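Long-range contacts in nucleoside diphosphate kinase (Pyrobaculum aerophilum, PDB 1XQI), which probably makes nucleoside triphosphates by passing the gamma phosphate of ATP to nucleoside diphosphates through a phosphorylated enzyme intermediate: residues I130-V135 and V171-S176; L19-P24 and G115-M120. The protein carries 6 engineered substitutions. One frame throughout, in Å; residues are numbered along the deposited sequence.

Interaction 1 of 2, residues I130-V135 and V171-S176; sequences IVRKLV and VHASDS
Val135 and Val171 meet tip to tip. One methyl of Val171, CG2, faces both branches of its partner and lies 3.7 Å from CG1 of Val135. With CG1 of Val171 anti to its carbonyl carbon (chi1 -47°), CG2 is left between the backbone N and that carbon. One helical turn back, Val131 sends CG1 to the methyl of Ala173, with 3.9 Å between CG1 and CB.

Arg132 makes the polar half, an alignment rather than a bond. Its chain runs beside Asp175, pointing the same way, and bends at chi3, which brings NE of Arg132 to 3.4 Å from CA of Asp175. Ser174 O sits beside the guanidinium, close to its plane, while Asp175 O lies above it on one side. The carboxylate turns off from the helix, its plane 63° from the guanidinium; NH2 of Arg132 and OD1 of Asp175 remain 5.1 Å apart, too far for a salt bridge, though the opposite charges probably attract weakly. Arg132 probably binds ATP, and His172, the predicted phosphohistidine, has its side chain on the other face of the strand.

Helix 127-135 covers strand 171-173, an outermost strand of this chain's sheet, running roughly antiparallel with the segment axes at 151°. Val131 also touches Thr18 and Leu20 of adjacent strand 17-22, Val135 packs on helix 148-152, and Val171 reaches Ile35 of helix 32-42.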
ATOM      1  N   ILE A 130     -19.772   2.012  -6.159  1.00 31.37           N
ATOM      2  CA  ILE A 130     -19.290   3.027  -5.206  1.00 31.10           C
ATOM      3  C   ILE A 130     -17.965   3.630  -5.706  1.00 30.04           C
ATOM      4  O   ILE A 130     -17.881   4.850  -5.966  1.00 30.61           O
ATOM      5  CB  ILE A 130     -19.113   2.461  -3.749  1.00 31.39           C
ATOM      6  CG1 ILE A 130     -20.446   2.200  -3.060  1.00 29.22           C
ATOM      7  CG2 ILE A 130     -18.229   3.405  -2.911  1.00 32.92           C
ATOM      8  CD1 ILE A 130     -21.444   3.301  -3.244  1.00 31.17           C
ATOM      9  N   VAL A 131     -16.977   2.751  -5.868  1.00 28.24           N
ATOM     10  CA  VAL A 131     -15.675   3.041  -6.470  1.00 26.73           C
ATOM     11  C   VAL A 131     -15.764   3.643  -7.881  1.00 27.46           C
ATOM     12  O   VAL A 131     -15.077   4.617  -8.193  1.00 28.24           O
ATOM     13  CB  VAL A 131     -14.747   1.785  -6.423  1.00 26.18           C
ATOM     14  CG1 VAL A 131     -13.462   2.014  -7.176  1.00 23.37           C
ATOM     15  CG2 VAL A 131     -14.476   1.373  -4.936  1.00 23.42           C
ATOM     16  N   ARG A 132     -16.588   3.089  -8.752  1.00 27.67           N
ATOM     17  CA  ARG A 132     -16.863   3.788  -9.997  1.00 27.51           C
ATOM     18  C   ARG A 132     -17.429   5.203  -9.804  1.00 26.18           C
ATOM     19  O   ARG A 132     -17.016   6.143 -10.506  1.00 26.26           O
ATOM     20  CB  ARG A 132     -17.765   2.957 -10.883  1.00 28.89           C
ATOM     21  CG  ARG A 132     -17.030   1.910 -11.665  1.00 31.84           C
ATOM     22  CD  ARG A 132     -18.059   1.004 -12.315  1.00 37.90           C
ATOM     23  NE  ARG A 132     -17.867   1.004 -13.755  1.00 43.28           N
ATOM     24  CZ  ARG A 132     -18.718   1.550 -14.612  1.00 44.70           C
ATOM     25  NH1 ARG A 132     -19.841   2.137 -14.179  1.00 45.51           N
ATOM     26  NH2 ARG A 132     -18.446   1.500 -15.901  1.00 45.26           N
ATOM     27  N   LYS A 133     -18.342   5.372  -8.849  1.00 24.57           N
ATOM     28  CA  LYS A 133     -18.895   6.692  -8.558  1.00 23.31           C
ATOM     29  C   LYS A 133     -17.801   7.644  -8.042  1.00 24.40           C
ATOM     30  O   LYS A 133     -17.665   8.780  -8.549  1.00 24.65           O
ATOM     31  CB  LYS A 133     -20.082   6.617  -7.581  1.00 22.89           C
ATOM     32  CG  LYS A 133     -20.941   7.905  -7.493  1.00 20.97           C
ATOM     33  CD  LYS A 133     -21.828   7.948  -6.219  1.00 21.90           C
ATOM     34  CE  LYS A 133     -20.980   7.535  -4.952  1.00 23.12           C
ATOM     35  NZ  LYS A 133     -21.729   7.617  -3.688  1.00 23.04           N
ATOM     36  N   LEU A 134     -17.025   7.189  -7.053  1.00 23.73           N
ATOM     37  CA  LEU A 134     -15.991   8.021  -6.459  1.00 24.14           C
ATOM     38  C   LEU A 134     -14.894   8.471  -7.449  1.00 24.36           C
ATOM     39  O   LEU A 134     -14.323   9.563  -7.298  1.00 24.45           O
ATOM     40  CB  LEU A 134     -15.364   7.307  -5.272  1.00 23.94           C
ATOM     41  CG  LEU A 134     -15.873   7.597  -3.862  1.00 26.01           C
ATOM     42  CD1 LEU A 134     -17.356   7.780  -3.851  1.00 25.86           C
ATOM     43  CD2 LEU A 134     -15.464   6.502  -2.854  1.00 25.23           C
ATOM     44  N   VAL A 135     -14.607   7.634  -8.450  1.00 23.96           N
ATOM     45  CA  VAL A 135     -13.501   7.846  -9.377  1.00 22.60           C
ATOM     46  C   VAL A 135     -13.854   8.865 -10.431  1.00 23.83           C
ATOM     47  O   VAL A 135     -13.025   9.730 -10.761  1.00 22.96           O
ATOM     48  CB  VAL A 135     -13.098   6.524 -10.015  1.00 23.21           C
ATOM     49  CG1 VAL A 135     -12.479   6.700 -11.399  1.00 21.16           C
ATOM     50  CG2 VAL A 135     -12.183   5.776  -9.091  1.00 20.35           C
ATOM     51  N   VAL A 171      -6.447   5.872 -12.575  1.00 25.93           N
ATOM     52  CA  VAL A 171      -6.867   4.593 -12.028  1.00 25.32           C
ATOM     53  C   VAL A 171      -7.636   3.743 -13.021  1.00 26.01           C
ATOM     54  O   VAL A 171      -8.145   4.246 -14.050  1.00 25.54           O
ATOM     55  CB  VAL A 171      -7.726   4.784 -10.744  1.00 26.07           C
ATOM     56  CG1 VAL A 171      -7.061   5.794  -9.802  1.00 25.89           C
ATOM     57  CG2 VAL A 171      -9.149   5.244 -11.061  1.00 22.65           C
ATOM     58  N   HIS A 172      -7.673   2.445 -12.707  1.00 25.56           N
ATOM     59  CA  HIS A 172      -8.575   1.470 -13.300  1.00 24.97           C
ATOM     60  C   HIS A 172      -9.415   0.845 -12.194  1.00 25.02           C
ATOM     61  O   HIS A 172      -8.865   0.388 -11.179  1.00 25.97           O
ATOM     62  CB  HIS A 172      -7.793   0.341 -13.976  1.00 25.03           C
ATOM     63  CG  HIS A 172      -8.610  -0.895 -14.206  1.00 24.00           C
ATOM     64  ND1 HIS A 172      -9.331  -1.105 -15.359  1.00 21.94           N
ATOM     65  CD2 HIS A 172      -8.835  -1.981 -13.420  1.00 24.23           C
ATOM     66  CE1 HIS A 172      -9.961  -2.264 -15.284  1.00 18.95           C
ATOM     67  NE2 HIS A 172      -9.676  -2.819 -14.121  1.00 24.31           N
ATOM     68  N   ALA A 173     -10.722   0.816 -12.399  1.00 24.89           N
ATOM     69  CA  ALA A 173     -11.674   0.231 -11.478  1.00 26.11           C
ATOM     70  C   ALA A 173     -12.458  -0.857 -12.209  1.00 27.06           C
ATOM     71  O   ALA A 173     -12.818  -0.670 -13.396  1.00 26.74           O
ATOM     72  CB  ALA A 173     -12.639   1.284 -10.929  1.00 24.91           C
ATOM     73  N   SER A 174     -12.732  -1.980 -11.517  1.00 27.07           N
ATOM     74  CA  SER A 174     -13.533  -3.016 -12.110  1.00 28.19           C
ATOM     75  C   SER A 174     -14.868  -2.390 -12.465  1.00 28.77           C
ATOM     76  O   SER A 174     -15.385  -1.540 -11.727  1.00 27.25           O
ATOM     77  CB  SER A 174     -13.725  -4.209 -11.186  1.00 28.96           C
ATOM     78  OG  SER A 174     -12.476  -4.794 -10.835  1.00 32.04           O
ATOM     79  N   ASP A 175     -15.390  -2.782 -13.628  1.00 30.02           N
ATOM     80  CA  ASP A 175     -16.573  -2.148 -14.167  1.00 32.23           C
ATOM     81  C   ASP A 175     -17.753  -3.015 -13.955  1.00 31.91           C
ATOM     82  O   ASP A 175     -18.791  -2.688 -14.475  1.00 32.79           O
ATOM     83  CB  ASP A 175     -16.446  -1.803 -15.672  1.00 32.59           C
ATOM     84  CG  ASP A 175     -16.569  -3.051 -16.592  1.00 37.89           C
ATOM     85  OD1 ASP A 175     -16.668  -2.854 -17.835  1.00 42.69           O
ATOM     86  OD2 ASP A 175     -16.562  -4.224 -16.087  1.00 38.52           O
ATOM     87  N   SER A 176     -17.589  -4.134 -13.254  1.00 32.70           N
ATOM     88  CA  SER A 176     -18.725  -5.019 -12.868  1.00 34.18           C
ATOM     89  C   SER A 176     -18.230  -6.062 -11.870  1.00 35.12           C
ATOM     90  O   SER A 176     -17.042  -6.388 -11.928  1.00 35.02           O
ATOM     91  CB  SER A 176     -19.346  -5.730 -14.093  1.00 33.92           C
ATOM     92  OG  SER A 176     -18.513  -6.768 -14.557  1.00 33.57           O
TER

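Interaction 2 of 2, residues L19-P24 and G115-M120; sequences LLILKP and GPNVVM. Engineered in segment 115-120: Asn117 (natural residue Ile).
Leu22 and Val118 form a hydrogen-bonded antiparallel pair, as do Leu20 and Met120, and Ile21 with Val119 makes the non-hydrogen-bonded pair between them. The tight part is this pairing with the buried face of Leu20, Leu22, Val118 and Met120. There Met120, a selenomethionine, lies alongside Leu20, with 3.9 Å from its SE to CD2 of Leu20, and helix 32-42 covers these side chains. On the other face CD2 of Leu19 slants in to 3.4 Å from CG1 of Val119.

Two donors grip the carbonyl O of Leu22: Val118 N at 3.1 Å and ND2 of Asn117, an engineered residue, at 3.2 Å. CG of Asn117 lies beside the backbone N, anti to the carbonyl carbon (chi1 -63°), which helps bring ND2 to this oxygen. The amide arrives well to one side, with a C=O...N angle of 116°, its plane nearly containing the acceptor. CD of Pro24 touches the same ND2 at 3.2 Å. An alanine in place of Pro24 would probably open a gap beside Gly115 O and leave this carboxamide freer to turn.

By contrast, the partly exposed end is at Pro116, whose CB points away from strand 17-22 and which packs on Leu194 of the second subunit. Such central antiparallel strands belong to the ferredoxin-like fold of NDP kinases; here strand 17-22 runs out just before Lys23, a probable ATP ligand and helix N-cap.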
ATOM      1  N   LEU A  19     -11.542  -4.252  -7.669  1.00 30.35           N
ATOM      2  CA  LEU A  19     -10.118  -4.064  -7.856  1.00 30.90           C
ATOM      3  C   LEU A  19      -9.884  -2.643  -8.351  1.00 31.56           C
ATOM      4  O   LEU A  19     -10.505  -2.187  -9.348  1.00 31.96           O
ATOM      5  CB  LEU A  19      -9.618  -5.078  -8.892  1.00 31.51           C
ATOM      6  CG  LEU A  19      -8.138  -5.327  -9.224  1.00 30.84           C
ATOM      7  CD1 LEU A  19      -7.518  -4.170  -9.943  1.00 28.55           C
ATOM      8  CD2 LEU A  19      -7.363  -5.673  -7.970  1.00 31.58           C
ATOM      9  N   LEU A  20      -8.976  -1.955  -7.668  1.00 31.12           N
ATOM     10  CA  LEU A  20      -8.540  -0.636  -8.074  1.00 30.83           C
ATOM     11  C   LEU A  20      -7.027  -0.624  -8.304  1.00 30.60           C
ATOM     12  O   LEU A  20      -6.276  -1.151  -7.499  1.00 30.66           O
ATOM     13  CB  LEU A  20      -8.962   0.417  -7.024  1.00 30.73           C
ATOM     14  CG  LEU A  20      -8.576   1.816  -7.520  1.00 31.56           C
ATOM     15  CD1 LEU A  20      -9.745   2.671  -8.102  1.00 27.87           C
ATOM     16  CD2 LEU A  20      -7.806   2.511  -6.423  1.00 31.83           C
ATOM     17  N   ILE A  21      -6.586  -0.014  -9.406  1.00 30.97           N
ATOM     18  CA  ILE A  21      -5.142   0.138  -9.709  1.00 30.09           C
ATOM     19  C   ILE A  21      -4.777   1.606  -9.789  1.00 29.97           C
ATOM     20  O   ILE A  21      -5.373   2.342 -10.579  1.00 30.27           O
ATOM     21  CB  ILE A  21      -4.764  -0.466 -11.078  1.00 30.20           C
ATOM     22  CG1 ILE A  21      -5.301  -1.907 -11.169  1.00 30.25           C
ATOM     23  CG2 ILE A  21      -3.226  -0.362 -11.302  1.00 28.99           C
ATOM     24  CD1 ILE A  21      -5.003  -2.611 -12.464  1.00 28.85           C
ATOM     25  N   LEU A  22      -3.833   2.048  -8.964  1.00 29.24           N
ATOM     26  CA  LEU A  22      -3.249   3.359  -9.169  1.00 28.97           C
ATOM     27  C   LEU A  22      -2.177   3.154 -10.237  1.00 28.18           C
ATOM     28  O   LEU A  22      -1.298   2.319 -10.071  1.00 27.64           O
ATOM     29  CB  LEU A  22      -2.698   3.978  -7.877  1.00 28.43           C
ATOM     30  CG  LEU A  22      -3.734   4.472  -6.850  1.00 32.39           C
ATOM     31  CD1 LEU A  22      -5.129   4.664  -7.408  1.00 34.24           C
ATOM     32  CD2 LEU A  22      -3.853   3.555  -5.630  1.00 34.90           C
ATOM     33  N   LYS A  23      -2.293   3.907 -11.330  1.00 27.55           N
ATOM     34  CA  LYS A  23      -1.448   3.784 -12.541  1.00 26.53           C
ATOM     35  C   LYS A  23      -0.170   4.574 -12.368  1.00 25.81           C
ATOM     36  O   LYS A  23      -0.066   5.391 -11.449  1.00 26.70           O
ATOM     37  CB  LYS A  23      -2.210   4.309 -13.763  1.00 26.44           C
ATOM     38  CG  LYS A  23      -3.600   3.701 -13.948  1.00 25.96           C
ATOM     39  CD  LYS A  23      -4.157   3.995 -15.344  1.00 26.45           C
ATOM     40  CE  LYS A  23      -5.380   3.101 -15.672  1.00 26.23           C
ATOM     41  NZ  LYS A  23      -6.144   3.638 -16.858  1.00 24.65           N
ATOM     42  N   PRO A  24       0.820   4.351 -13.232  1.00 25.35           N
ATOM     43  CA  PRO A  24       2.123   4.949 -12.891  1.00 25.27           C
ATOM     44  C   PRO A  24       2.140   6.484 -12.655  1.00 27.51           C
ATOM     45  O   PRO A  24       2.802   6.943 -11.700  1.00 27.95           O
ATOM     46  CB  PRO A  24       3.005   4.512 -14.035  1.00 24.18           C
ATOM     47  CG  PRO A  24       2.303   3.220 -14.573  1.00 23.31           C
ATOM     48  CD  PRO A  24       0.875   3.554 -14.475  1.00 24.35           C
ATOM     49  N   GLY A 115       6.006   2.360 -15.127  1.00 36.11           N
ATOM     50  CA  GLY A 115       6.511   2.572 -13.774  1.00 35.18           C
ATOM     51  C   GLY A 115       5.714   1.741 -12.790  1.00 34.17           C
ATOM     52  O   GLY A 115       4.842   0.984 -13.188  1.00 34.23           O
ATOM     53  N   PRO A 116       6.022   1.865 -11.493  1.00 33.58           N
ATOM     54  CA  PRO A 116       5.229   1.111 -10.506  1.00 32.76           C
ATOM     55  C   PRO A 116       3.718   1.477 -10.518  1.00 31.41           C
ATOM     56  O   PRO A 116       3.363   2.666 -10.634  1.00 30.71           O
ATOM     57  CB  PRO A 116       5.878   1.494  -9.158  1.00 32.99           C
ATOM     58  CG  PRO A 116       7.282   2.032  -9.522  1.00 32.71           C
ATOM     59  CD  PRO A 116       7.095   2.679 -10.868  1.00 33.43           C
ATOM     60  N   ASN A 117       2.877   0.442 -10.434  1.00 29.19           N
ATOM     61  CA  ASN A 117       1.467   0.549 -10.063  1.00 27.97           C
ATOM     62  C   ASN A 117       1.279   0.117  -8.619  1.00 27.35           C
ATOM     63  O   ASN A 117       2.166  -0.473  -7.995  1.00 27.32           O
ATOM     64  CB  ASN A 117       0.592  -0.377 -10.910  1.00 28.17           C
ATOM     65  CG  ASN A 117       0.609  -0.038 -12.380  1.00 30.62           C
ATOM     66  OD1 ASN A 117       1.168  -0.781 -13.198  1.00 33.54           O
ATOM     67  ND2 ASN A 117      -0.010   1.082 -12.734  1.00 31.80           N
ATOM     68  N   VAL A 118       0.101   0.392  -8.088  1.00 27.34           N
ATOM     69  CA  VAL A 118      -0.293  -0.035  -6.760  1.00 26.46           C
ATOM     70  C   VAL A 118      -1.673  -0.582  -7.009  1.00 25.84           C
ATOM     71  O   VAL A 118      -2.511   0.112  -7.593  1.00 25.74           O
ATOM     72  CB  VAL A 118      -0.262   1.156  -5.739  1.00 27.29           C
ATOM     73  CG1 VAL A 118      -1.049   0.840  -4.436  1.00 27.26           C
ATOM     74  CG2 VAL A 118       1.179   1.480  -5.382  1.00 25.98           C
ATOM     75  N   VAL A 119      -1.864  -1.849  -6.636  1.00 25.00           N
ATOM     76  CA  VAL A 119      -3.100  -2.589  -6.809  1.00 24.32           C
ATOM     77  C   VAL A 119      -3.759  -2.772  -5.437  1.00 24.05           C
ATOM     78  O   VAL A 119      -3.088  -3.123  -4.450  1.00 23.72           O
ATOM     79  CB  VAL A 119      -2.825  -3.995  -7.411  1.00 25.07           C
ATOM     80  CG1 VAL A 119      -4.133  -4.635  -7.889  1.00 24.92           C
ATOM     81  CG2 VAL A 119      -1.882  -3.878  -8.614  1.00 27.60           C
HETATM   82  N   MSE A 120      -5.063  -2.549  -5.358  1.00 23.06           N
HETATM   83  CA  MSE A 120      -5.763  -2.752  -4.076  1.00 22.98           C
HETATM   84  C   MSE A 120      -7.104  -3.397  -4.340  1.00 23.19           C
HETATM   85  O   MSE A 120      -7.687  -3.303  -5.432  1.00 22.02           O
HETATM   86  CB  MSE A 120      -5.897  -1.422  -3.218  1.00 22.73           C
HETATM   87  CG  MSE A 120      -6.772  -0.316  -3.836  1.00 20.96           C
HETATM   88 SE   MSE A 120      -6.706   1.234  -2.898  1.00 13.47          SE
HETATM   89  CE  MSE A 120      -5.076   1.610  -3.427  1.00 16.99           C
TER

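Both segments of interaction 2 precede those of interaction 1 in the chain, so the two come in series, strand 117-123 leading directly into helix 127-135. Their centres are about 13 Å apart, and they share one four-stranded antiparallel sheet in the order 45-52, 117-123, 17-22, 171-173. Interaction 2 joins the two inner strands, whereas interaction 1 lays a helix over an outermost strand of this chain's sheet. The two meet where strands 17-22 and 171-173 pair: His172 O lies 2.9 Å from Ile21 N, a probable hydrogen bond. This pairing brings the predicted phosphohistidine His172 next to Lys23, while helix 127-135 contributes Arg132, another probable ATP ligand.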